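Long-range contact in beta-mannosidase (Trichoderma harzianum, PDB 4CVU), which probably hydrolyses terminal beta-linked mannose residues from the non-reducing ends of mannosides, as a fungal beta-mannosidase of glycoside hydrolase family 2: residues 857-869 with 927-939. Sequence-based numbering, arbitrary orientation. Where two conformers were deposited one is given.
Sequences AKVSDPKLHLSYN and WTEQVTVESLWDL
The outermost strands of two facing sheets meet here, at one side of the beta sandwich of the Ig-fold domain. Strand 864-869 runs nearly antiparallel to strand 932-934, their axes 7.7 Å apart. No hydrogen bond joins 857-869 to 927-939; the contact is made by side chains meeting side chains and backbone. At one end the Trp937 indole lies with one face against the Ser860-Asp861 peptide. CG anti to the backbone N (chi1 164°) turns the indole toward that peptide. Asp861 N stands 3.5 Å above the ring plane, over the centre of the Trp937 ring. Asp861 CA sits 3.6 Å from the centroid of the five-membered ring, almost on its normal, a CH-pi contact. Asp861 CB is 3.6 Å from Trp937 NE1, and the carboxylate plane is turned only 16° from the indole plane. Pro862 CD reaches Trp937 CB. The Asp861 carboxylate closes an Asx turn through Lys863 N and is salt-bridged to Lys863 NZ, which helps to fix the loop resting on the indole. Replacing Trp937 by alanine is likely to leave the Ser860-Asp861 peptide and Pro862 without the ring they rest on, and to open a gap there. In the middle, leucines interleave with valine: Leu864 CD1 lies 3.9 Å from Val933 CG2, and Leu866 CB lies 3.7 Å from Val933 CG1. Leu866 CD2 extends to Val931 CG1 at 4.2 Å. At the far end Thr928 CG2 stands over one face of the Tyr868 ring, 3.7 Å from its centroid, in a second CH-pi contact. Each edge strand is paired within its own sheet: 864-869 with 874-879, 932-934 with 884-890. Leu866 also touches Val877 and Leu889, one from each sheet. Beyond the sandwich, Leu936 packs on Leu677 of helix 664-692.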
loop_
_atom_site.group_PDB
_atom_site.type_symbol
_atom_site.label_atom_id
_atom_site.label_comp_id
_atom_site.label_asym_id
_atom_site.label_seq_id
_atom_site.Cartn_x
_atom_site.Cartn_y
_atom_site.Cartn_z
ATOM N N ALA A 857 -14.962 -24.867 24.134
ATOM C CA ALA A 857 -14.015 -25.029 25.229
ATOM C C ALA A 857 -13.999 -23.808 26.126
ATOM O O ALA A 857 -13.775 -22.687 25.661
ATOM C CB ALA A 857 -12.612 -25.271 24.702
ATOM N N LYS A 858 -14.152 -24.041 27.425
ATOM C CA LYS A 858 -14.153 -22.955 28.402
ATOM C C LYS A 858 -12.722 -22.480 28.783
ATOM O O LYS A 858 -12.310 -22.586 29.936
ATOM C CB LYS A 858 -14.949 -23.388 29.639
ATOM C CG LYS A 858 -15.693 -22.254 30.320
ATOM C CD LYS A 858 -16.337 -22.676 31.651
ATOM C CE LYS A 858 -15.424 -22.482 32.850
ATOM N NZ LYS A 858 -14.391 -23.551 32.975
ATOM N N VAL A 859 -11.980 -21.949 27.813
ATOM C CA VAL A 859 -10.644 -21.425 28.059
ATOM C C VAL A 859 -10.674 -20.129 28.872
ATOM O O VAL A 859 -11.606 -19.311 28.764
ATOM C CB VAL A 859 -9.837 -21.171 26.756
ATOM C CG1 VAL A 859 -9.311 -22.486 26.181
ATOM C CG2 VAL A 859 -10.665 -20.443 25.705
ATOM N N SER A 860 -9.642 -19.949 29.682
ATOM C CA SER A 860 -9.482 -18.742 30.442
ATOM C C SER A 860 -8.128 -18.169 30.065
ATOM O O SER A 860 -7.324 -18.822 29.426
ATOM C CB SER A 860 -9.588 -19.043 31.955
ATOM O OG SER A 860 -8.627 -20.001 32.376
ATOM N N ASP A 861 -7.864 -16.959 30.477
ATOM C CA ASP A 861 -6.570 -16.355 30.173
ATOM C C ASP A 861 -5.439 -17.210 30.781
ATOM O O ASP A 861 -5.279 -17.259 32.005
ATOM C CB ASP A 861 -6.539 -14.925 30.728
ATOM C CG ASP A 861 -5.318 -14.170 30.295
ATOM O OD1 ASP A 861 -4.366 -14.790 29.764
ATOM O OD2 ASP A 861 -5.316 -12.953 30.515
ATOM N N PRO A 862 -4.645 -17.882 29.935
ATOM C CA PRO A 862 -3.496 -18.652 30.405
ATOM C C PRO A 862 -2.323 -17.796 30.869
ATOM O O PRO A 862 -1.351 -18.338 31.374
ATOM C CB PRO A 862 -3.076 -19.439 29.153
ATOM C CG PRO A 862 -3.423 -18.503 28.031
ATOM C CD PRO A 862 -4.698 -17.831 28.459
ATOM N N LYS A 863 -2.394 -16.495 30.676
ATOM C CA LYS A 863 -1.323 -15.588 31.093
ATOM C C LYS A 863 0.030 -16.073 30.603
ATOM O O LYS A 863 0.857 -16.510 31.383
ATOM C CB LYS A 863 -1.325 -15.423 32.625
ATOM C CG LYS A 863 -2.639 -14.857 33.139
ATOM C CD LYS A 863 -2.407 -13.686 34.076
ATOM C CE LYS A 863 -3.715 -13.036 34.498
ATOM N NZ LYS A 863 -4.433 -12.467 33.323
ATOM N N LEU A 864 0.234 -16.003 29.285
ATOM C CA LEU A 864 1.423 -16.522 28.659
ATOM C C LEU A 864 2.581 -15.578 28.899
ATOM O O LEU A 864 2.395 -14.370 28.893
ATOM C CB LEU A 864 1.222 -16.667 27.144
ATOM C CG LEU A 864 0.314 -17.776 26.626
ATOM C CD1 LEU A 864 -0.060 -17.494 25.191
ATOM C CD2 LEU A 864 1.028 -19.111 26.714
ATOM N N HIS A 865 3.719 -16.130 29.204
ATOM C CA HIS A 865 4.995 -15.367 29.205
ATOM C C HIS A 865 6.007 -15.841 28.071
ATOM O O HIS A 865 6.181 -17.022 27.678
ATOM C CB HIS A 865 5.744 -15.541 30.541
ATOM C CG HIS A 865 5.155 -14.799 31.708
ATOM N ND1 HIS A 865 3.891 -15.045 32.197
ATOM C CD2 HIS A 865 5.686 -13.848 32.515
ATOM C CE1 HIS A 865 3.664 -14.272 33.244
ATOM N NE2 HIS A 865 4.741 -13.539 33.463
ATOM N N LEU A 866 6.643 -14.834 27.504
ATOM C CA LEU A 866 7.504 -15.119 26.380
ATOM C C LEU A 866 8.800 -14.372 26.582
ATOM O O LEU A 866 8.784 -13.208 26.976
ATOM C CB LEU A 866 6.816 -14.665 25.075
ATOM C CG LEU A 866 7.570 -14.830 23.756
ATOM C CD1 LEU A 866 7.726 -16.291 23.439
ATOM C CD2 LEU A 866 6.870 -14.103 22.595
ATOM N N SER A 867 9.911 -15.055 26.344
ATOM C CA SER A 867 11.233 -14.429 26.446
ATOM C C SER A 867 12.149 -15.068 25.446
ATOM O O SER A 867 11.882 -16.177 24.964
ATOM C CB SER A 867 11.813 -14.582 27.870
ATOM O OG SER A 867 11.730 -15.917 28.320
ATOM N N TYR A 868 13.232 -14.372 25.139
ATOM C CA TYR A 868 14.211 -14.886 24.205
ATOM C C TYR A 868 15.599 -14.934 24.833
ATOM O O TYR A 868 15.995 -14.004 25.547
ATOM C CB TYR A 868 14.275 -14.018 22.944
ATOM C CG TYR A 868 15.219 -14.552 21.890
ATOM C CD1 TYR A 868 14.909 -15.699 21.167
ATOM C CD2 TYR A 868 16.406 -13.890 21.596
ATOM C CE1 TYR A 868 15.776 -16.195 20.185
ATOM C CE2 TYR A 868 17.268 -14.365 20.603
ATOM C CZ TYR A 868 16.950 -15.512 19.922
ATOM O OH TYR A 868 17.785 -15.972 18.975
ATOM N N ASN A 869 16.320 -16.011 24.539
ATOM C CA ASN A 869 17.671 -16.217 25.078
ATOM C C ASN A 869 18.636 -16.142 23.921
ATOM O O ASN A 869 18.615 -16.984 23.043
ATOM C CB ASN A 869 17.771 -17.559 25.804
ATOM C CG ASN A 869 19.113 -17.751 26.507
ATOM O OD1 ASN A 869 20.166 -17.699 25.871
ATOM N ND2 ASN A 869 19.076 -17.977 27.837
ATOM N N TRP A 927 14.366 -8.338 15.516
ATOM C CA TRP A 927 13.108 -9.077 15.289
ATOM C C TRP A 927 12.632 -9.932 16.455
ATOM O O TRP A 927 11.421 -10.215 16.582
ATOM C CB TRP A 927 13.235 -9.962 14.053
ATOM C CG TRP A 927 14.240 -11.083 14.191
ATOM C CD1 TRP A 927 15.599 -11.021 13.958
ATOM C CD2 TRP A 927 13.968 -12.418 14.610
ATOM N NE1 TRP A 927 16.180 -12.241 14.198
ATOM C CE2 TRP A 927 15.202 -13.118 14.605
ATOM C CE3 TRP A 927 12.795 -13.101 14.978
ATOM C CZ2 TRP A 927 15.297 -14.454 14.962
ATOM C CZ3 TRP A 927 12.900 -14.445 15.361
ATOM C CH2 TRP A 927 14.132 -15.108 15.342
ATOM N N THR A 928 13.586 -10.417 17.264
ATOM C CA THR A 928 13.280 -11.292 18.415
ATOM C C THR A 928 12.416 -10.571 19.449
ATOM O O THR A 928 11.530 -11.173 20.033
ATOM C CB THR A 928 14.569 -11.787 19.135
ATOM O OG1 THR A 928 15.367 -10.663 19.577
ATOM C CG2 THR A 928 15.365 -12.635 18.198
ATOM N N GLU A 929 12.660 -9.276 19.609
ATOM C CA GLU A 929 11.875 -8.408 20.477
ATOM C C GLU A 929 10.472 -8.112 19.958
ATOM O O GLU A 929 9.647 -7.632 20.722
ATOM C CB GLU A 929 12.546 -7.044 20.619
ATOM C CG GLU A 929 13.941 -7.090 21.187
ATOM C CD GLU A 929 14.652 -5.753 21.037
ATOM O OE1 GLU A 929 13.969 -4.730 20.790
ATOM O OE2 GLU A 929 15.895 -5.720 21.169
ATOM N N GLN A 930 10.235 -8.337 18.661
ATOM C CA GLN A 930 8.940 -8.038 18.037
ATOM C C GLN A 930 8.119 -9.301 17.904
ATOM O O GLN A 930 6.990 -9.251 17.464
ATOM C CB GLN A 930 9.119 -7.387 16.671
ATOM C CG GLN A 930 10.061 -6.164 16.680
ATOM C CD GLN A 930 10.820 -5.994 15.358
ATOM O OE1 GLN A 930 10.459 -6.613 14.329
ATOM N NE2 GLN A 930 11.893 -5.169 15.374
ATOM N N VAL A 931 8.672 -10.439 18.287
ATOM C CA VAL A 931 7.883 -11.684 18.207
ATOM C C VAL A 931 6.798 -11.610 19.250
ATOM O O VAL A 931 7.059 -11.114 20.346
ATOM C CB VAL A 931 8.755 -12.913 18.449
ATOM C CG1 VAL A 931 7.907 -14.189 18.531
ATOM C CG2 VAL A 931 9.806 -13.052 17.359
ATOM N N THR A 932 5.607 -12.195 18.982
ATOM C CA THR A 932 4.517 -12.155 19.937
ATOM C C THR A 932 3.999 -13.582 20.083
ATOM O O THR A 932 4.331 -14.429 19.251
ATOM C CB THR A 932 3.310 -11.288 19.455
ATOM O OG1 THR A 932 2.709 -11.912 18.290
ATOM C CG2 THR A 932 3.742 -9.854 19.092
ATOM N N VAL A 933 3.284 -13.838 21.171
ATOM C CA VAL A 933 2.633 -15.156 21.404
ATOM C C VAL A 933 1.160 -14.968 21.739
ATOM O O VAL A 933 0.771 -13.964 22.310
ATOM C CB VAL A 933 3.385 -15.984 22.486
ATOM C CG1 VAL A 933 3.334 -15.340 23.863
ATOM C CG2 VAL A 933 2.830 -17.431 22.582
ATOM N N GLU A 934 0.311 -15.957 21.418
ATOM C CA GLU A 934 -1.090 -15.797 21.690
ATOM C C GLU A 934 -1.628 -17.190 21.733
ATOM O O GLU A 934 -0.874 -18.125 21.495
ATOM C CB GLU A 934 -1.797 -15.039 20.555
ATOM C CG GLU A 934 -1.996 -15.875 19.288
ATOM C CD GLU A 934 -2.453 -15.031 18.122
ATOM O OE1 GLU A 934 -1.692 -14.087 17.699
ATOM O OE2 GLU A 934 -3.589 -15.274 17.635
ATOM N N SER A 935 -2.917 -17.291 22.054
ATOM C CA SER A 935 -3.627 -18.595 22.072
ATOM C C SER A 935 -5.082 -18.457 21.644
ATOM O O SER A 935 -5.605 -17.389 21.376
ATOM C CB SER A 935 -3.522 -19.218 23.476
ATOM O OG SER A 935 -4.371 -18.579 24.456
ATOM N N LEU A 936 -5.800 -19.564 21.664
ATOM C CA LEU A 936 -7.188 -19.516 21.337
ATOM C C LEU A 936 -7.936 -18.467 22.128
ATOM O O LEU A 936 -8.861 -17.803 21.598
ATOM C CB LEU A 936 -7.779 -20.901 21.660
ATOM C CG LEU A 936 -9.138 -21.205 21.083
ATOM C CD1 LEU A 936 -9.113 -21.419 19.572
ATOM C CD2 LEU A 936 -9.657 -22.464 21.785
ATOM N N TRP A 937 -7.596 -18.340 23.414
ATOM C CA TRP A 937 -8.233 -17.356 24.293
ATOM C C TRP A 937 -8.266 -15.976 23.674
ATOM O O TRP A 937 -9.232 -15.235 23.810
ATOM C CB TRP A 937 -7.490 -17.316 25.651
ATOM C CG TRP A 937 -7.785 -16.115 26.489
ATOM C CD1 TRP A 937 -7.005 -14.987 26.629
ATOM C CD2 TRP A 937 -8.953 -15.899 27.270
ATOM N NE1 TRP A 937 -7.622 -14.102 27.448
ATOM C CE2 TRP A 937 -8.823 -14.625 27.858
ATOM C CE3 TRP A 937 -10.102 -16.656 27.523
ATOM C CZ2 TRP A 937 -9.798 -14.077 28.705
ATOM C CZ3 TRP A 937 -11.085 -16.121 28.363
ATOM C CH2 TRP A 937 -10.923 -14.834 28.952
ATOM N N ASP A 938 -7.205 -15.625 22.963
ATOM C CA ASP A 938 -7.093 -14.249 22.477
ATOM C C ASP A 938 -8.057 -13.950 21.312
ATOM O O ASP A 938 -8.345 -12.798 21.060
ATOM C CB ASP A 938 -5.664 -13.960 22.053
ATOM C CG ASP A 938 -4.739 -13.913 23.230
ATOM O OD1 ASP A 938 -4.914 -13.020 24.073
ATOM O OD2 ASP A 938 -3.858 -14.781 23.324
ATOM N N LEU A 939 -8.592 -14.983 20.655
ATOM C CA LEU A 939 -9.612 -14.773 19.619
ATOM C C LEU A 939 -10.906 -14.187 20.204
ATOM O O LEU A 939 -11.661 -13.550 19.487
ATOM C CB LEU A 939 -9.948 -16.072 18.888
ATOM C CG LEU A 939 -8.827 -16.775 18.101
ATOM C CD1 LEU A 939 -9.387 -17.979 17.383
ATOM C CD2 LEU A 939 -8.209 -15.830 17.094
#